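Xylulokinase (PDB 5VM1) probably catalyses the ATP-dependent phosphorylation of D-xylulose to D-xylulose 5-phosphate, as a sugar kinase of the FGGY family. Local coordinates at residues L11-G16 / I81-Q86; G19-L24 / A34-L39. All coordinates share one frame; numbering follows the deposited sequence.

Interaction 1: residues L11-G16 / I81-Q86; sequences LGLDLG and IGLSGQ
Five backbone hydrogen bonds join 11-16 to 81-86 as neighbouring parallel strands, their segment axes 14° apart. G82 N gives to L11 O, L13 N to G82 O, S84 N to L13 O, L15 N to S84 O and Q86 N to L15 O. S84 N, 2.7 Å from L13 O, lies in that carbonyl's plane; L15 N instead meets S84 O from above its plane, 2.8 Å away.

One side-chain hydrogen bond crosses on the face of D14 and S84. S84 OG, anti to its backbone N (chi1 172°), donates to D14 OD1 at 2.8 Å, arriving from above the carboxylate plane.

Apolar contacts lie on the face of L11, L13 and L15. L11 and I81 run side by side, with L11 CD2 4.0 Å from I81 CG1; L13 and L83 do the same, L83 CD2 reaching L13 CB at 3.9 Å. Helices 53-70 and 161-170 pack over this face.

At the C-terminal ends, Q86 NE2 is hydrogen-bonded to Q51 OE1. The polar face thus holds the D14 carboxylate, predicted to be important for activity, by a serine hydroxyl that probably stabilises its negative charge, while the leucine face is sealed in the core.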
loop_
_atom_site.group_PDB
_atom_site.type_symbol
_atom_site.label_atom_id
_atom_site.label_comp_id
_atom_site.label_asym_id
_atom_site.label_seq_id
_atom_site.Cartn_x
_atom_site.Cartn_y
_atom_site.Cartn_z
ATOM N N LEU A 11 -13.642 8.506 13.725
ATOM C CA LEU A 11 -12.360 7.983 14.161
ATOM C C LEU A 11 -11.824 7.038 13.096
ATOM O O LEU A 11 -12.570 6.202 12.577
ATOM C CB LEU A 11 -12.507 7.256 15.495
ATOM C CG LEU A 11 -11.281 6.499 15.988
ATOM C CD1 LEU A 11 -10.234 7.461 16.566
ATOM C CD2 LEU A 11 -11.678 5.446 16.997
ATOM N N GLY A 12 -10.547 7.185 12.758
ATOM C CA GLY A 12 -9.870 6.259 11.858
ATOM C C GLY A 12 -8.757 5.534 12.592
ATOM O O GLY A 12 -7.999 6.155 13.340
ATOM N N LEU A 13 -8.673 4.212 12.385
ATOM C CA LEU A 13 -7.636 3.373 12.988
ATOM C C LEU A 13 -6.822 2.739 11.869
ATOM O O LEU A 13 -7.340 1.899 11.126
ATOM C CB LEU A 13 -8.220 2.286 13.886
ATOM C CG LEU A 13 -9.047 2.814 15.044
ATOM C CD1 LEU A 13 -9.721 1.671 15.820
ATOM C CD2 LEU A 13 -8.185 3.688 15.913
ATOM N N ASP A 14 -5.542 3.116 11.770
ATOM C CA ASP A 14 -4.615 2.509 10.817
ATOM C C ASP A 14 -3.716 1.543 11.571
ATOM O O ASP A 14 -2.872 1.955 12.371
ATOM C CB ASP A 14 -3.775 3.552 10.074
ATOM C CG ASP A 14 -2.958 2.934 8.928
ATOM O OD1 ASP A 14 -3.355 1.856 8.425
ATOM O OD2 ASP A 14 -1.919 3.502 8.541
ATOM N N LEU A 15 -3.880 0.265 11.290
ATOM C CA LEU A 15 -3.016 -0.772 11.845
ATOM C C LEU A 15 -1.874 -0.995 10.837
ATOM O O LEU A 15 -2.005 -1.719 9.840
ATOM C CB LEU A 15 -3.855 -2.010 12.149
ATOM C CG LEU A 15 -3.231 -3.376 12.386
ATOM C CD1 LEU A 15 -2.134 -3.205 13.378
ATOM C CD2 LEU A 15 -4.315 -4.369 12.878
ATOM N N GLY A 16 -0.759 -0.315 11.052
ATOM C CA GLY A 16 0.377 -0.485 10.176
ATOM C C GLY A 16 1.309 -1.554 10.702
ATOM O O GLY A 16 1.105 -2.157 11.757
ATOM N N ILE A 81 -16.663 4.652 12.895
ATOM C CA ILE A 81 -15.248 4.275 12.974
ATOM C C ILE A 81 -14.835 3.613 11.659
ATOM O O ILE A 81 -15.531 2.724 11.165
ATOM C CB ILE A 81 -14.988 3.327 14.170
ATOM C CG1 ILE A 81 -15.168 4.082 15.486
ATOM C CG2 ILE A 81 -13.599 2.701 14.094
ATOM C CD1 ILE A 81 -15.097 3.222 16.720
ATOM N N GLY A 82 -13.724 4.045 11.089
ATOM C CA GLY A 82 -13.172 3.425 9.887
ATOM C C GLY A 82 -11.822 2.792 10.156
ATOM O O GLY A 82 -11.023 3.331 10.918
ATOM N N LEU A 83 -11.575 1.653 9.520
ATOM C CA LEU A 83 -10.364 0.864 9.723
ATOM C C LEU A 83 -9.459 0.847 8.486
ATOM O O LEU A 83 -9.920 0.819 7.342
ATOM C CB LEU A 83 -10.699 -0.590 10.102
ATOM C CG LEU A 83 -11.553 -0.789 11.327
ATOM C CD1 LEU A 83 -11.731 -2.263 11.664
ATOM C CD2 LEU A 83 -10.911 -0.066 12.445
ATOM N N SER A 84 -8.150 0.792 8.744
ATOM C CA SER A 84 -7.132 0.614 7.720
ATOM C C SER A 84 -6.091 -0.362 8.238
ATOM O O SER A 84 -5.833 -0.431 9.445
ATOM C CB SER A 84 -6.435 1.915 7.363
ATOM O OG SER A 84 -5.340 1.650 6.514
ATOM N N GLY A 85 -5.515 -1.137 7.331
ATOM C CA GLY A 85 -4.531 -2.117 7.747
ATOM C C GLY A 85 -3.480 -2.442 6.711
ATOM O O GLY A 85 -3.718 -2.368 5.500
ATOM N N GLN A 86 -2.314 -2.852 7.215
ATOM C CA GLN A 86 -1.333 -3.552 6.414
ATOM C C GLN A 86 -1.989 -4.769 5.804
ATOM O O GLN A 86 -2.624 -5.548 6.514
ATOM C CB GLN A 86 -0.179 -3.980 7.308
ATOM C CG GLN A 86 -0.649 -4.404 8.705
ATOM C CD GLN A 86 0.372 -5.227 9.491
ATOM O OE1 GLN A 86 1.054 -6.105 8.958
ATOM N NE2 GLN A 86 0.516 -4.894 10.763
#

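Interaction 2: residues G19-L24 / A34-L39; sequences GVKALL and AAHGEL
Strands 19-26 and 31-38 run antiparallel here, and four backbone hydrogen bonds satisfy the inward-facing amides and carbonyls of two hydrogen-bonded pairs. In the V20-G37 pair, V20 N gives to G37 O at 2.9 Å in a nearly straight bond (170° at the hydrogen), and G37 N answers to V20 O; both donors lie in the plane of the carbonyl they meet. The A22-A35 pair repeats this: A22 N reaches A35 O nearly along the C=O axis, and A35 N returns to A22 O at 3.0 Å. Three of these carbonyls also receive a CA-H...O contact: A22 O from A34 CA, V20 O from H36 CA and A35 O from K21 CA.

K21 and L23 turn their backbone amide and carbonyl groups the other way, to D14 and G12 of strand 9-15. The K21 chain bends at chi2 and chi4; CE passes A34 CB at 3.8 Å, and NZ forms a salt bridge with D430. H36, with CG anti to its backbone N (chi1 -162°), carries its ring back beside G19, whose CA is 3.8 Å from NE2; K21 CG lies at the ring edge. On the face of V20 and A22, V20 CG2 meets L39 CD1 obliquely at 4.1 Å, beside W56 of helix 53-70.

This is the beta hairpin that forms the outer edge of the N-terminal domain sheet, as in the actin-like ATPase fold of FGGY kinases, where such a hairpin follows the first strand.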
loop_
_atom_site.group_PDB
_atom_site.type_symbol
_atom_site.label_atom_id
_atom_site.label_comp_id
_atom_site.label_asym_id
_atom_site.label_seq_id
_atom_site.Cartn_x
_atom_site.Cartn_y
_atom_site.Cartn_z
ATOM N N GLY A 19 3.078 0.361 13.608
ATOM C CA GLY A 19 2.255 0.852 14.699
ATOM C C GLY A 19 0.793 1.002 14.326
ATOM O O GLY A 19 0.366 0.740 13.196
ATOM N N VAL A 20 0.021 1.417 15.321
ATOM C CA VAL A 20 -1.402 1.686 15.188
ATOM C C VAL A 20 -1.576 3.190 15.339
ATOM O O VAL A 20 -1.172 3.763 16.358
ATOM C CB VAL A 20 -2.218 0.923 16.239
ATOM C CG1 VAL A 20 -3.687 1.387 16.238
ATOM C CG2 VAL A 20 -2.093 -0.588 16.023
ATOM N N LYS A 21 -2.153 3.829 14.320
ATOM C CA LYS A 21 -2.422 5.257 14.316
ATOM C C LYS A 21 -3.914 5.454 14.523
ATOM O O LYS A 21 -4.719 4.697 13.980
ATOM C CB LYS A 21 -1.983 5.907 12.999
ATOM C CG LYS A 21 -1.466 7.348 13.147
ATOM C CD LYS A 21 -2.233 8.346 12.298
ATOM C CE LYS A 21 -1.932 9.787 12.704
ATOM N NZ LYS A 21 -0.967 10.507 11.812
ATOM N N ALA A 22 -4.275 6.400 15.388
ATOM C CA ALA A 22 -5.668 6.734 15.653
ATOM C C ALA A 22 -5.880 8.194 15.299
ATOM O O ALA A 22 -5.190 9.065 15.827
ATOM C CB ALA A 22 -6.031 6.478 17.109
ATOM N N LEU A 23 -6.854 8.468 14.445
ATOM C CA LEU A 23 -7.057 9.814 13.937
ATOM C C LEU A 23 -8.512 10.190 14.130
ATOM O O LEU A 23 -9.409 9.455 13.700
ATOM C CB LEU A 23 -6.687 9.908 12.458
ATOM C CG LEU A 23 -6.753 11.299 11.849
ATOM C CD1 LEU A 23 -5.778 12.209 12.525
ATOM C CD2 LEU A 23 -6.453 11.212 10.387
ATOM N N LEU A 24 -8.741 11.348 14.741
ATOM C CA LEU A 24 -10.087 11.809 15.028
ATOM C C LEU A 24 -10.345 13.077 14.242
ATOM O O LEU A 24 -9.565 14.031 14.321
ATOM C CB LEU A 24 -10.284 12.049 16.528
ATOM C CG LEU A 24 -11.693 12.430 16.966
ATOM C CD1 LEU A 24 -12.698 11.326 16.668
ATOM C CD2 LEU A 24 -11.651 12.725 18.442
ATOM N N ALA A 34 -4.701 12.999 17.297
ATOM C CA ALA A 34 -4.148 11.755 16.790
ATOM C C ALA A 34 -3.256 11.149 17.856
ATOM O O ALA A 34 -2.653 11.865 18.654
ATOM C CB ALA A 34 -3.340 11.970 15.514
ATOM N N ALA A 35 -3.160 9.824 17.858
ATOM C CA ALA A 35 -2.305 9.147 18.822
ATOM C C ALA A 35 -1.716 7.913 18.159
ATOM O O ALA A 35 -2.252 7.397 17.178
ATOM C CB ALA A 35 -3.050 8.775 20.107
ATOM N N HIS A 36 -0.602 7.446 18.716
ATOM C CA HIS A 36 0.160 6.338 18.163
ATOM C C HIS A 36 0.391 5.284 19.237
ATOM O O HIS A 36 0.660 5.610 20.398
ATOM C CB HIS A 36 1.513 6.828 17.619
ATOM C CG HIS A 36 2.162 5.877 16.667
ATOM N ND1 HIS A 36 3.194 5.039 17.036
ATOM C CD2 HIS A 36 1.922 5.626 15.358
ATOM C CE1 HIS A 36 3.562 4.313 15.994
ATOM N NE2 HIS A 36 2.804 4.648 14.964
ATOM N N GLY A 37 0.353 4.023 18.821
ATOM C CA GLY A 37 0.730 2.910 19.665
ATOM C C GLY A 37 1.754 2.079 18.931
ATOM O O GLY A 37 1.515 1.692 17.786
ATOM N N GLU A 38 2.907 1.836 19.551
ATOM C CA GLU A 38 4.021 1.194 18.867
ATOM C C GLU A 38 3.804 -0.303 18.689
ATOM O O GLU A 38 3.095 -0.955 19.460
ATOM C CB GLU A 38 5.319 1.398 19.630
ATOM C CG GLU A 38 5.832 2.800 19.588
ATOM C CD GLU A 38 7.242 2.869 20.105
ATOM O OE1 GLU A 38 7.996 3.746 19.644
ATOM O OE2 GLU A 38 7.605 2.030 20.961
ATOM N N LEU A 39 4.405 -0.836 17.627
ATOM C CA LEU A 39 4.367 -2.257 17.323
ATOM C C LEU A 39 5.770 -2.730 16.987
ATOM O O LEU A 39 6.562 -2.002 16.383
ATOM C CB LEU A 39 3.455 -2.568 16.142
ATOM C CG LEU A 39 1.974 -2.664 16.426
ATOM C CD1 LEU A 39 1.224 -2.795 15.103
ATOM C CD2 LEU A 39 1.711 -3.815 17.392
#

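How the interactions relate
Both interactions belong to one mixed sheet, in which 31-38, 19-26, 9-15 and 78-85 follow one another, and their centres lie about 9 Å apart. Strand 9-15 joins them: G12 N is 2.7 Å from L23 O, and K21 N is 2.8 Å from D14 O, both probable hydrogen bonds. L39 CD1 also packs on G16 O at 3.4 Å. Interaction 1 is the more central and nearer the predicted catalytic centre, the side chain of S84 coming within about 4 Å of that of D243, the predicted proton acceptor. Interaction 2 lies farther from D243, the K21 side chain about 10 Å from that of D243, though about 4 Å from that of D14.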